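PDB 3MCX: SusD superfamily protein from Bacteroides thetaiotaomicron, which is of unknown function but, as an outer-membrane member of the SusD family, probably binds glycans for uptake by a partner transporter. Local coordinates for residues 224-229 / 378-383; 299-304 / 410-415; 358-363 / 382-387; 372-377 / 396-401. One frame throughout, in Å; residues are numbered along the deposited sequence.

Contact 1. Residues 224-229 / 378-383; sequences AATDVI and QGYLND. With ZN (zinc ion), chain E.
The ring of Tyr380 on helix 374-385 reaches across to Ile229 and Thr226 of helix 218-231, joining two helices of the TPR-like helical scaffold of the SusD fold. The tight part is a CH-pi contact: Ile229 CD1 stands 4.0 Å from the centroid of the Tyr380 ring and 3° off its normal, squarely over one face. Ile229 puts the methyl there by holding CG1 anti to its own carbonyl carbon (chi1 -68°) with CD1 stretched beyond it. Its other branch, CG2, packs beside the phenolic end, 3.7 Å from Tyr380 CE1. Thr226 brings a methyl in obliquely, its CG2 3.6 Å from Tyr380 CE2, while the threonine hydroxyl bonds back to the carbonyl of Tyr222 in its own helix. Elsewhere the fit is loose: the nearest CA atoms, those of Ile229 and Tyr380, are 9.2 Å apart, and the segments bury just 141 Å² between them. An alanine in place of Tyr380 is likely to open a gap between the two helices and leave both Ile229 methyls without their aromatic partner. On the zinc side, Asp383 OD2 remains 6.1 Å from Ile229 CG2 and lies in the plane of the Tyr380 ring at its edge, whereas Asp383 OD1 binds the zinc ion at 2.0 Å.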
loop_
_atom_site.group_PDB
_atom_site.type_symbol
_atom_site.label_atom_id
_atom_site.label_comp_id
_atom_site.label_asym_id
_atom_site.label_seq_id
_atom_site.Cartn_x
_atom_site.Cartn_y
_atom_site.Cartn_z
ATOM N N ALA A 224 -8.376 16.409 3.550
ATOM C CA ALA A 224 -8.913 15.208 2.912
ATOM C C ALA A 224 -9.293 14.164 3.940
ATOM O O ALA A 224 -10.374 13.559 3.854
ATOM C CB ALA A 224 -7.930 14.628 1.896
ATOM N N ALA A 225 -8.398 13.902 4.905
ATOM C CA ALA A 225 -8.654 12.866 5.910
ATOM C C ALA A 225 -9.860 13.252 6.751
ATOM O O ALA A 225 -10.726 12.432 6.997
ATOM C CB ALA A 225 -7.412 12.634 6.796
ATOM N N THR A 226 -9.941 14.505 7.194
ATOM C CA THR A 226 -11.075 14.910 8.048
ATOM C C THR A 226 -12.397 14.972 7.301
ATOM O O THR A 226 -13.456 14.798 7.906
ATOM C CB THR A 226 -10.814 16.214 8.847
ATOM O OG1 THR A 226 -10.486 17.286 7.965
ATOM C CG2 THR A 226 -9.703 16.019 9.888
ATOM N N ASP A 227 -12.364 15.221 5.998
ATOM C CA ASP A 227 -13.581 15.091 5.203
ATOM C C ASP A 227 -14.134 13.674 5.377
ATOM O O ASP A 227 -15.310 13.523 5.737
ATOM C CB ASP A 227 -13.286 15.394 3.737
ATOM C CG ASP A 227 -14.526 15.434 2.846
ATOM O OD1 ASP A 227 -15.671 15.473 3.321
ATOM O OD2 ASP A 227 -14.316 15.456 1.623
ATOM N N VAL A 228 -13.286 12.663 5.213
ATOM C CA VAL A 228 -13.741 11.273 5.387
ATOM C C VAL A 228 -14.245 11.021 6.816
ATOM O O VAL A 228 -15.321 10.462 7.025
ATOM C CB VAL A 228 -12.642 10.269 5.023
ATOM C CG1 VAL A 228 -13.147 8.814 5.273
ATOM C CG2 VAL A 228 -12.182 10.495 3.553
ATOM N N ILE A 229 -13.451 11.433 7.805
ATOM C CA ILE A 229 -13.751 11.175 9.213
ATOM C C ILE A 229 -15.060 11.825 9.626
ATOM O O ILE A 229 -15.912 11.172 10.243
ATOM C CB ILE A 229 -12.616 11.690 10.092
ATOM C CG1 ILE A 229 -11.355 10.861 9.888
ATOM C CG2 ILE A 229 -13.024 11.684 11.618
ATOM C CD1 ILE A 229 -10.088 11.535 10.441
ATOM N N GLN A 378 -4.824 14.929 18.060
ATOM C CA GLN A 378 -4.513 14.051 19.177
ATOM C C GLN A 378 -5.710 13.124 19.456
ATOM O O GLN A 378 -5.551 11.917 19.691
ATOM C CB GLN A 378 -4.101 14.961 20.343
ATOM C CG GLN A 378 -4.465 14.598 21.687
ATOM C CD GLN A 378 -4.209 15.767 22.634
ATOM O OE1 GLN A 378 -3.546 16.744 22.272
ATOM N NE2 GLN A 378 -4.727 15.668 23.823
ATOM N N GLY A 379 -6.907 13.674 19.322
ATOM C CA GLY A 379 -8.141 12.900 19.478
ATOM C C GLY A 379 -8.210 11.766 18.488
ATOM O O GLY A 379 -8.647 10.669 18.824
ATOM N N TYR A 380 -7.777 12.017 17.251
ATOM C CA TYR A 380 -7.842 10.966 16.238
ATOM C C TYR A 380 -6.868 9.831 16.531
ATOM O O TYR A 380 -7.172 8.648 16.293
ATOM C CB TYR A 380 -7.603 11.523 14.827
ATOM C CG TYR A 380 -8.652 12.511 14.366
ATOM C CD1 TYR A 380 -10.011 12.321 14.650
ATOM C CD2 TYR A 380 -8.295 13.641 13.626
ATOM C CE1 TYR A 380 -10.970 13.231 14.210
ATOM C CE2 TYR A 380 -9.247 14.537 13.179
ATOM C CZ TYR A 380 -10.576 14.332 13.465
ATOM O OH TYR A 380 -11.532 15.236 13.017
ATOM N N LEU A 381 -5.687 10.169 17.029
ATOM C CA LEU A 381 -4.756 9.133 17.484
ATOM C C LEU A 381 -5.397 8.315 18.600
ATOM O O LEU A 381 -5.333 7.092 18.595
ATOM C CB LEU A 381 -3.430 9.722 17.976
ATOM C CG LEU A 381 -2.419 8.640 18.395
ATOM C CD1 LEU A 381 -2.073 7.662 17.261
ATOM C CD2 LEU A 381 -1.162 9.291 19.048
ATOM N N ASN A 382 -6.024 8.989 19.543
ATOM C CA ASN A 382 -6.667 8.316 20.676
ATOM C C ASN A 382 -7.881 7.476 20.252
ATOM O O ASN A 382 -8.175 6.467 20.884
ATOM C CB ASN A 382 -7.006 9.298 21.789
ATOM C CG ASN A 382 -5.775 9.694 22.590
ATOM O OD1 ASN A 382 -4.782 8.941 22.631
ATOM N ND2 ASN A 382 -5.807 10.886 23.194
ATOM N N ASP A 383 -8.536 7.853 19.149
ATOM C CA ASP A 383 -9.613 7.019 18.576
ATOM C C ASP A 383 -9.102 5.644 18.173
ATOM O O ASP A 383 -9.823 4.676 18.262
ATOM C CB ASP A 383 -10.247 7.699 17.363
ATOM C CG ASP A 383 -11.292 8.723 17.751
ATOM O OD1 ASP A 383 -12.093 8.431 18.657
ATOM O OD2 ASP A 383 -11.311 9.837 17.150
HETATM ZN ZN ZN E . -13.827 9.429 19.020
#

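Contact 2. Residues 299-304 / 410-415; sequences NLLNED and RRKELV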
loop_
_atom_site.group_PDB
_atom_site.type_symbol
_atom_site.label_atom_id
_atom_site.label_comp_id
_atom_site.label_asym_id
_atom_site.label_seq_id
_atom_site.Cartn_x
_atom_site.Cartn_y
_atom_site.Cartn_z
ATOM N N ASN A 299 8.800 -6.950 19.587
ATOM C CA ASN A 299 9.210 -6.138 20.754
ATOM C C ASN A 299 8.308 -4.906 20.860
ATOM O O ASN A 299 7.887 -4.522 21.961
ATOM C CB ASN A 299 10.678 -5.714 20.643
ATOM C CG ASN A 299 11.662 -6.820 21.028
ATOM O OD1 ASN A 299 11.294 -7.875 21.553
ATOM N ND2 ASN A 299 12.932 -6.573 20.737
ATOM N N LEU A 300 8.027 -4.248 19.738
ATOM C CA LEU A 300 7.159 -3.054 19.741
ATOM C C LEU A 300 5.772 -3.411 20.251
ATOM O O LEU A 300 5.217 -2.739 21.108
ATOM C CB LEU A 300 7.054 -2.473 18.340
ATOM C CG LEU A 300 6.068 -1.320 18.174
ATOM C CD1 LEU A 300 6.471 -0.089 18.971
ATOM C CD2 LEU A 300 5.939 -0.953 16.700
ATOM N N LEU A 301 5.185 -4.474 19.706
ATOM C CA LEU A 301 3.824 -4.868 20.131
ATOM C C LEU A 301 3.774 -5.300 21.598
ATOM O O LEU A 301 2.805 -5.020 22.310
ATOM C CB LEU A 301 3.296 -5.988 19.232
ATOM C CG LEU A 301 1.777 -6.122 19.138
ATOM C CD1 LEU A 301 1.091 -4.875 18.528
ATOM C CD2 LEU A 301 1.455 -7.350 18.282
ATOM N N ASN A 302 4.849 -5.921 22.074
ATOM C CA ASN A 302 4.947 -6.349 23.452
ATOM C C ASN A 302 5.131 -5.199 24.458
ATOM O O ASN A 302 5.100 -5.434 25.670
ATOM C CB ASN A 302 6.056 -7.413 23.618
ATOM C CG ASN A 302 5.635 -8.776 23.076
ATOM O OD1 ASN A 302 4.454 -9.103 23.079
ATOM N ND2 ASN A 302 6.606 -9.584 22.613
ATOM N N GLU A 303 5.309 -3.965 23.963
ATOM C CA GLU A 303 5.339 -2.805 24.868
ATOM C C GLU A 303 3.982 -2.638 25.574
ATOM O O GLU A 303 3.916 -2.018 26.634
ATOM C CB GLU A 303 5.753 -1.500 24.156
ATOM C CG GLU A 303 7.174 -1.553 23.644
ATOM C CD GLU A 303 7.614 -0.330 22.870
ATOM O OE1 GLU A 303 6.899 0.688 22.839
ATOM O OE2 GLU A 303 8.705 -0.389 22.255
ATOM N N ASP A 304 2.922 -3.176 24.977
ATOM C CA ASP A 304 1.603 -3.172 25.625
ATOM C C ASP A 304 0.983 -4.569 25.556
ATOM O O ASP A 304 0.462 -4.956 24.512
ATOM C CB ASP A 304 0.674 -2.102 24.997
ATOM C CG ASP A 304 -0.713 -2.082 25.631
ATOM O OD1 ASP A 304 -0.926 -2.802 26.632
ATOM O OD2 ASP A 304 -1.588 -1.354 25.099
ATOM N N ARG A 410 1.113 3.564 14.049
ATOM C CA ARG A 410 0.975 3.156 12.654
ATOM C C ARG A 410 1.620 1.814 12.373
ATOM O O ARG A 410 1.073 0.993 11.628
ATOM C CB ARG A 410 1.575 4.197 11.701
ATOM C CG ARG A 410 0.813 5.545 11.650
ATOM C CD ARG A 410 1.487 6.552 10.688
ATOM N NE ARG A 410 1.450 6.038 9.331
ATOM C CZ ARG A 410 0.482 6.227 8.436
ATOM N NH1 ARG A 410 -0.525 7.064 8.656
ATOM N NH2 ARG A 410 0.576 5.621 7.296
ATOM N N ARG A 411 2.798 1.584 12.944
ATOM C CA ARG A 411 3.487 0.300 12.763
ATOM C C ARG A 411 2.625 -0.843 13.327
ATOM O O ARG A 411 2.511 -1.914 12.713
ATOM C CB ARG A 411 4.877 0.310 13.404
ATOM C CG ARG A 411 5.870 1.106 12.546
ATOM C CD ARG A 411 7.119 1.363 13.338
ATOM N NE ARG A 411 7.837 0.133 13.650
ATOM C CZ ARG A 411 8.820 0.045 14.544
ATOM N NH1 ARG A 411 9.213 1.121 15.244
ATOM N NH2 ARG A 411 9.428 -1.130 14.755
ATOM N N LYS A 412 2.027 -0.620 14.488
ATOM C CA LYS A 412 1.186 -1.648 15.110
ATOM C C LYS A 412 -0.099 -1.880 14.269
ATOM O O LYS A 412 -0.510 -3.005 14.046
ATOM C CB LYS A 412 0.788 -1.260 16.523
ATOM C CG LYS A 412 1.942 -1.219 17.527
ATOM C CD LYS A 412 1.491 -0.699 18.876
ATOM C CE LYS A 412 2.656 -0.419 19.804
ATOM N NZ LYS A 412 2.199 -0.117 21.201
ATOM N N GLU A 413 -0.729 -0.809 13.811
ATOM C CA GLU A 413 -2.026 -0.874 13.175
ATOM C C GLU A 413 -1.954 -1.351 11.739
ATOM O O GLU A 413 -2.829 -2.077 11.292
ATOM C CB GLU A 413 -2.721 0.504 13.221
ATOM C CG GLU A 413 -4.166 0.475 12.705
ATOM C CD GLU A 413 -5.032 -0.534 13.464
ATOM O OE1 GLU A 413 -4.899 -0.596 14.703
ATOM O OE2 GLU A 413 -5.853 -1.259 12.834
ATOM N N LEU A 414 -0.931 -0.926 11.010
ATOM C CA LEU A 414 -0.898 -1.075 9.551
ATOM C C LEU A 414 0.117 -2.101 9.060
ATOM O O LEU A 414 0.361 -2.222 7.869
ATOM C CB LEU A 414 -0.622 0.287 8.901
ATOM C CG LEU A 414 -1.674 1.372 9.222
ATOM C CD1 LEU A 414 -1.280 2.725 8.646
ATOM C CD2 LEU A 414 -3.048 0.947 8.696
ATOM N N VAL A 415 0.672 -2.872 9.994
ATOM C CA VAL A 415 1.596 -3.946 9.621
ATOM C C VAL A 415 0.949 -4.846 8.560
ATOM O O VAL A 415 -0.185 -5.255 8.693
ATOM C CB VAL A 415 2.029 -4.781 10.861
ATOM C CG1 VAL A 415 0.833 -5.518 11.525
ATOM C CG2 VAL A 415 3.150 -5.760 10.472
HETATM O O HOH W 1 1.343 -2.703 21.700
HETATM O O HOH W 2 4.250 1.285 22.450
#
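Leu300 lays its CD2 methyl over the centre of one face of the Arg411 guanidinium, 3.7 Å from Arg411 CZ. The same methyl is 3.7 Å from Arg411 CB; the bend at chi3 (65°) brings the guanidinium back over it. Turned this way, the guanidinium is held by apolar packing on that face while its NE makes a salt bridge with Asp55. Lys412 runs extended beyond CG and crosses both leucines at a slant. Its methylene chain serves as apolar surface: Lys412 CE lies 3.9 Å from Leu300 CG, and Lys412 CG is 3.9 Å from Leu301 CD1. The ammonium at the far end meets the other segment through water. One water accepts from Lys412 NZ at 2.8 Å and donates to Leu301 O, a backbone carbonyl of segment 299-304. A second also accepts from Lys412 NZ and reaches Glu303 OE1, at 2.7 Å from that oxygen; Glu303 OE1 has a salt bridge to Lys408 as well. The nearby Glu303 carboxylate, its OE1 5.0 Å from Lys412 NZ, would probably favour the positive charge of the lysine. A type I turn from Leu301 to Asp304 carries the chain away. The arrangement is a water-bridged packing of segment 299-304 against helix 403-414 of the helical, TPR-like scaffold of the SusD family.

Contact 3. Residues 358-363 / 382-387; sequences EVYLNA and NDIISR. With ZN (zinc ion), chain E.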
loop_
_atom_site.group_PDB
_atom_site.type_symbol
_atom_site.label_atom_id
_atom_site.label_comp_id
_atom_site.label_asym_id
_atom_site.label_seq_id
_atom_site.Cartn_x
_atom_site.Cartn_y
_atom_site.Cartn_z
ATOM N N GLU A 358 -6.268 4.025 8.789
ATOM C CA GLU A 358 -5.162 4.768 8.175
ATOM C C GLU A 358 -5.535 6.236 8.068
ATOM O O GLU A 358 -4.687 7.109 8.249
ATOM C CB GLU A 358 -4.773 4.229 6.795
ATOM C CG GLU A 358 -3.675 5.048 6.158
ATOM C CD GLU A 358 -3.325 4.640 4.747
ATOM O OE1 GLU A 358 -3.641 3.506 4.370
ATOM O OE2 GLU A 358 -2.758 5.465 4.005
ATOM N N VAL A 359 -6.793 6.491 7.750
ATOM C CA VAL A 359 -7.273 7.860 7.559
ATOM C C VAL A 359 -7.169 8.638 8.881
ATOM O O VAL A 359 -6.716 9.776 8.899
ATOM C CB VAL A 359 -8.718 7.896 6.988
ATOM C CG1 VAL A 359 -9.220 9.323 6.910
ATOM C CG2 VAL A 359 -8.781 7.224 5.612
ATOM N N TYR A 360 -7.585 8.029 9.990
ATOM C CA TYR A 360 -7.436 8.659 11.305
ATOM C C TYR A 360 -5.955 8.923 11.625
ATOM O O TYR A 360 -5.626 9.984 12.150
ATOM C CB TYR A 360 -8.080 7.793 12.407
ATOM C CG TYR A 360 -9.570 7.967 12.601
ATOM C CD1 TYR A 360 -10.495 7.511 11.662
ATOM C CD2 TYR A 360 -10.049 8.608 13.730
ATOM C CE1 TYR A 360 -11.851 7.692 11.865
ATOM C CE2 TYR A 360 -11.400 8.785 13.952
ATOM C CZ TYR A 360 -12.305 8.347 13.002
ATOM O OH TYR A 360 -13.664 8.569 13.255
ATOM N N LEU A 361 -5.093 7.964 11.331
ATOM C CA LEU A 361 -3.652 8.098 11.589
ATOM C C LEU A 361 -3.015 9.184 10.707
ATOM O O LEU A 361 -2.190 9.961 11.178
ATOM C CB LEU A 361 -2.951 6.730 11.478
ATOM C CG LEU A 361 -3.320 5.764 12.613
ATOM C CD1 LEU A 361 -3.036 4.320 12.180
ATOM C CD2 LEU A 361 -2.648 6.183 13.972
ATOM N N ASN A 362 -3.455 9.256 9.461
ATOM C CA ASN A 362 -3.027 10.321 8.531
ATOM C C ASN A 362 -3.418 11.671 9.067
ATOM O O ASN A 362 -2.626 12.607 9.041
ATOM C CB ASN A 362 -3.657 10.132 7.138
ATOM C CG ASN A 362 -3.061 8.974 6.356
ATOM O OD1 ASN A 362 -2.078 8.361 6.763
ATOM N ND2 ASN A 362 -3.686 8.655 5.186
ATOM N N ALA A 363 -4.652 11.802 9.559
ATOM C CA ALA A 363 -5.061 13.062 10.190
ATOM C C ALA A 363 -4.210 13.405 11.419
ATOM O O ALA A 363 -3.831 14.559 11.615
ATOM C CB ALA A 363 -6.581 13.030 10.558
ATOM N N ASN A 382 -6.024 8.989 19.543
ATOM C CA ASN A 382 -6.667 8.316 20.676
ATOM C C ASN A 382 -7.881 7.476 20.252
ATOM O O ASN A 382 -8.175 6.467 20.884
ATOM C CB ASN A 382 -7.006 9.298 21.789
ATOM C CG ASN A 382 -5.775 9.694 22.590
ATOM O OD1 ASN A 382 -4.782 8.941 22.631
ATOM N ND2 ASN A 382 -5.807 10.886 23.194
ATOM N N ASP A 383 -8.536 7.853 19.149
ATOM C CA ASP A 383 -9.613 7.019 18.576
ATOM C C ASP A 383 -9.102 5.644 18.173
ATOM O O ASP A 383 -9.823 4.676 18.262
ATOM C CB ASP A 383 -10.247 7.699 17.363
ATOM C CG ASP A 383 -11.292 8.723 17.751
ATOM O OD1 ASP A 383 -12.093 8.431 18.657
ATOM O OD2 ASP A 383 -11.311 9.837 17.150
ATOM N N ILE A 384 -7.867 5.564 17.743
ATOM C CA ILE A 384 -7.261 4.281 17.414
ATOM C C ILE A 384 -6.809 3.607 18.696
ATOM O O ILE A 384 -7.247 2.502 18.997
ATOM C CB ILE A 384 -6.115 4.434 16.413
ATOM C CG1 ILE A 384 -6.600 5.117 15.120
ATOM C CG2 ILE A 384 -5.497 3.062 16.140
ATOM C CD1 ILE A 384 -7.765 4.454 14.391
ATOM N N ILE A 385 -5.961 4.279 19.474
ATOM C CA ILE A 385 -5.404 3.685 20.703
ATOM C C ILE A 385 -6.509 3.115 21.585
ATOM O O ILE A 385 -6.412 1.965 22.033
ATOM C CB ILE A 385 -4.498 4.686 21.491
ATOM C CG1 ILE A 385 -3.247 5.057 20.680
ATOM C CG2 ILE A 385 -4.015 4.054 22.819
ATOM C CD1 ILE A 385 -2.424 6.221 21.328
ATOM N N SER A 386 -7.559 3.897 21.828
ATOM C CA SER A 386 -8.627 3.501 22.761
ATOM C C SER A 386 -9.414 2.279 22.300
ATOM O O SER A 386 -10.065 1.631 23.131
ATOM C CB SER A 386 -9.612 4.641 23.002
ATOM O OG SER A 386 -10.325 4.960 21.830
ATOM N N ARG A 387 -9.366 1.994 20.997
ATOM C CA ARG A 387 -10.037 0.829 20.411
ATOM C C ARG A 387 -9.114 -0.363 20.201
ATOM O O ARG A 387 -9.500 -1.372 19.578
ATOM C CB ARG A 387 -10.736 1.234 19.087
ATOM C CG ARG A 387 -11.915 2.168 19.259
ATOM C CD ARG A 387 -12.459 2.596 17.916
ATOM N NE ARG A 387 -13.689 3.348 18.018
ATOM C CZ ARG A 387 -13.772 4.638 18.339
ATOM N NH1 ARG A 387 -12.677 5.372 18.535
ATOM N NH2 ARG A 387 -14.954 5.214 18.417
HETATM ZN ZN ZN E . -13.827 9.429 19.020
#
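The ring of Tyr360 meets the carboxylate of Asp383 edge-on: Asp383 OD2 lies in the ring plane, 3.4 Å from Tyr360 CE2, and the ring and carboxylate planes stand 88° apart. The weakly positive ring hydrogens thus probably point at the carboxylate oxygen. Ile384 CD1 comes in obliquely and packs on the stem of the tyrosine, 3.9 Å from Tyr360 CB. The other flat group, the guanidinium of Arg387, has Asp383 CA at its edge and uses NH1 twice in its own plane. Arg387 NH1 donates to Asp383 O at 3.0 Å, and it also forms a salt bridge with Asp383 OD1 at 3.1 Å, meeting that oxygen on the anti side, 31° out of the carboxylate plane. Since OD1 is the zinc ligand, two cationic groups gather on it, which would be expected to hold the carboxylate in this rotation. Helices 356-370 and 374-385 follow each other in the chain and run antiparallel, a helical hairpin of the kind on which TPR-like scaffolds are built. Inside the hairpin Leu361 crosses Ile384 at about a right angle, Leu361 CG lying 4.2 Å from Ile384 CG1. Leu361 also leans on Arg410 of helix 403-414. Further along, Ser386 OG reaches back to Asn382 O at 2.8 Å, and Ser386 N approaches the same oxygen from the opposite face of its carbonyl plane.

Contact 4. Residues 372-377 / 396-401; sequences TDIEEA and VSTETF. With ZN (zinc ion), chain C.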
loop_
_atom_site.group_PDB
_atom_site.type_symbol
_atom_site.label_atom_id
_atom_site.label_comp_id
_atom_site.label_asym_id
_atom_site.label_seq_id
_atom_site.Cartn_x
_atom_site.Cartn_y
_atom_site.Cartn_z
ATOM N N THR A 372 -1.235 23.010 13.935
ATOM C CA THR A 372 -2.547 23.529 14.283
ATOM C C THR A 372 -3.550 22.393 14.236
ATOM O O THR A 372 -3.274 21.353 13.684
ATOM C CB THR A 372 -3.013 24.671 13.356
ATOM O OG1 THR A 372 -3.023 24.249 11.998
ATOM C CG2 THR A 372 -2.101 25.917 13.518
ATOM N N ASP A 373 -4.729 22.627 14.808
ATOM C CA ASP A 373 -5.728 21.567 15.071
ATOM C C ASP A 373 -5.133 20.433 15.906
ATOM O O ASP A 373 -5.498 19.263 15.752
ATOM C CB ASP A 373 -6.376 21.057 13.782
ATOM C CG ASP A 373 -7.098 22.157 13.023
ATOM O OD1 ASP A 373 -8.037 22.782 13.588
ATOM O OD2 ASP A 373 -6.727 22.393 11.858
ATOM N N ILE A 374 -4.230 20.788 16.817
ATOM C CA ILE A 374 -3.489 19.790 17.576
ATOM C C ILE A 374 -4.392 18.929 18.457
ATOM O O ILE A 374 -4.303 17.714 18.399
ATOM C CB ILE A 374 -2.404 20.442 18.444
ATOM C CG1 ILE A 374 -1.372 21.120 17.538
ATOM C CG2 ILE A 374 -1.710 19.388 19.352
ATOM C CD1 ILE A 374 -0.670 20.190 16.624
ATOM N N GLU A 375 -5.285 19.539 19.225
ATOM C CA GLU A 375 -6.176 18.778 20.096
ATOM C C GLU A 375 -7.063 17.820 19.299
ATOM O O GLU A 375 -7.231 16.663 19.664
ATOM C CB GLU A 375 -7.047 19.708 20.941
ATOM C CG GLU A 375 -7.730 18.952 22.017
ATOM C CD GLU A 375 -8.578 19.772 22.918
ATOM O OE1 GLU A 375 -8.782 20.990 22.684
ATOM O OE2 GLU A 375 -9.044 19.158 23.895
ATOM N N GLU A 376 -7.598 18.291 18.186
ATOM C CA GLU A 376 -8.414 17.445 17.312
ATOM C C GLU A 376 -7.595 16.269 16.776
ATOM O O GLU A 376 -8.047 15.112 16.760
ATOM C CB GLU A 376 -9.026 18.292 16.176
ATOM C CG GLU A 376 -10.018 17.543 15.327
ATOM C CD GLU A 376 -10.682 18.418 14.296
ATOM O OE1 GLU A 376 -9.989 18.833 13.348
ATOM O OE2 GLU A 376 -11.901 18.677 14.445
ATOM N N ALA A 377 -6.390 16.567 16.302
ATOM C CA ALA A 377 -5.465 15.550 15.799
ATOM C C ALA A 377 -5.101 14.473 16.840
ATOM O O ALA A 377 -5.082 13.250 16.536
ATOM C CB ALA A 377 -4.193 16.237 15.265
ATOM N N VAL A 396 -2.810 9.436 24.591
ATOM C CA VAL A 396 -1.927 10.593 24.692
ATOM C C VAL A 396 -2.636 11.857 25.166
ATOM O O VAL A 396 -3.837 12.058 24.932
ATOM C CB VAL A 396 -1.242 10.891 23.336
ATOM C CG1 VAL A 396 -0.410 9.695 22.889
ATOM C CG2 VAL A 396 -2.293 11.240 22.270
ATOM N N SER A 397 -1.868 12.674 25.874
ATOM C CA SER A 397 -2.189 14.065 26.165
ATOM C C SER A 397 -1.375 14.923 25.203
ATOM O O SER A 397 -0.554 14.405 24.469
ATOM C CB SER A 397 -1.752 14.423 27.584
ATOM O OG SER A 397 -0.340 14.224 27.679
ATOM N N THR A 398 -1.551 16.246 25.255
ATOM C CA THR A 398 -0.749 17.129 24.395
ATOM C C THR A 398 0.749 16.914 24.620
ATOM O O THR A 398 1.511 16.877 23.650
ATOM C CB THR A 398 -1.132 18.622 24.569
ATOM O OG1 THR A 398 -2.524 18.768 24.241
ATOM C CG2 THR A 398 -0.314 19.507 23.590
ATOM N N GLU A 399 1.152 16.690 25.871
ATOM C CA GLU A 399 2.568 16.456 26.189
ATOM C C GLU A 399 3.132 15.147 25.621
ATOM O O GLU A 399 4.316 15.085 25.265
ATOM C CB GLU A 399 2.826 16.536 27.703
ATOM C CG GLU A 399 1.988 15.611 28.576
ATOM N N THR A 400 2.311 14.088 25.535
ATOM C CA THR A 400 2.778 12.790 25.054
ATOM C C THR A 400 2.387 12.524 23.593
ATOM O O THR A 400 2.700 11.501 23.035
ATOM C CB THR A 400 2.303 11.629 25.971
ATOM O OG1 THR A 400 0.865 11.638 26.033
ATOM C CG2 THR A 400 2.887 11.806 27.386
ATOM N N PHE A 401 1.732 13.490 22.975
ATOM C CA PHE A 401 1.375 13.414 21.569
ATOM C C PHE A 401 2.579 13.816 20.725
ATOM O O PHE A 401 2.730 14.997 20.366
ATOM C CB PHE A 401 0.176 14.332 21.290
ATOM C CG PHE A 401 -0.355 14.287 19.865
ATOM C CD1 PHE A 401 -0.548 13.084 19.192
ATOM C CD2 PHE A 401 -0.759 15.474 19.227
ATOM C CE1 PHE A 401 -1.068 13.040 17.898
ATOM C CE2 PHE A 401 -1.262 15.431 17.908
ATOM C CZ PHE A 401 -1.438 14.226 17.271
HETATM ZN ZN ZN C . -10.324 20.003 25.057
#
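Phe401 inserts its ring against the first turn of helix 374-385, meeting Ile374 and Ala377 along one side of that turn. With CG anti to the backbone N (chi1 -177°), the phenylalanine extends out of its loop, so that the far end of the ring arrives at the helix. Phe401 CZ comes within 3.7 Å of Ala377 C, and Ala377 CB is 4.0 Å from the same ring atom. Next along the ring, Phe401 CE2 lies 3.8 Å from Ile374 O. Ile374 offers its short branch: with CG1 beside the backbone N (chi1 -64°), CG2 is directed at the ring and lies 4.0 Å from Phe401 CD2. Thr398 makes a looser methyl contact with Ile374, while its hydroxyl is taken by Gln378 OE1. Replacing Phe401 with an alanine would probably leave a gap beside Ile374 and Ala377 and let the loop shift against the helix. That loop is braced from within, since Ser397 N donates to Thr400 OG1 at 2.9 Å. Glu375 points away from Phe401 and, extended beyond CG, places OE2 1.9 Å from a zinc ion. The ring of Phe401 also touches Leu381, a turn further along helix 374-385, and Ile406 of helix 403-414, so it is wedged between these two successive helices just before the second begins. On another side of the first turn, Glu376 ties helix 374-385 to Lys230 and Tyr222 of helix 218-231.

Overall arrangement
Helix 374-385 is the common element of contacts 1, 3 and 4. Contacts 1 and 3 have centres about 6 Å apart, share Asp383 and its zinc ion, and meet where Ile229 CG2 lies 3.6 Å from Tyr360 OH. Contact 4 sits at the start of the same helix, its centre about 12 Å from those of contacts 1 and 3, with a second zinc on Glu375; the side chains of Asp383 and Glu375 are about 11 Å apart. Contact 2, centred about 14 Å from contact 3, joins it through Arg410 NH1 and Asn362 OD1, 2.8 Å apart. Its Lys412 side chain is about 12 Å from a bound zinc.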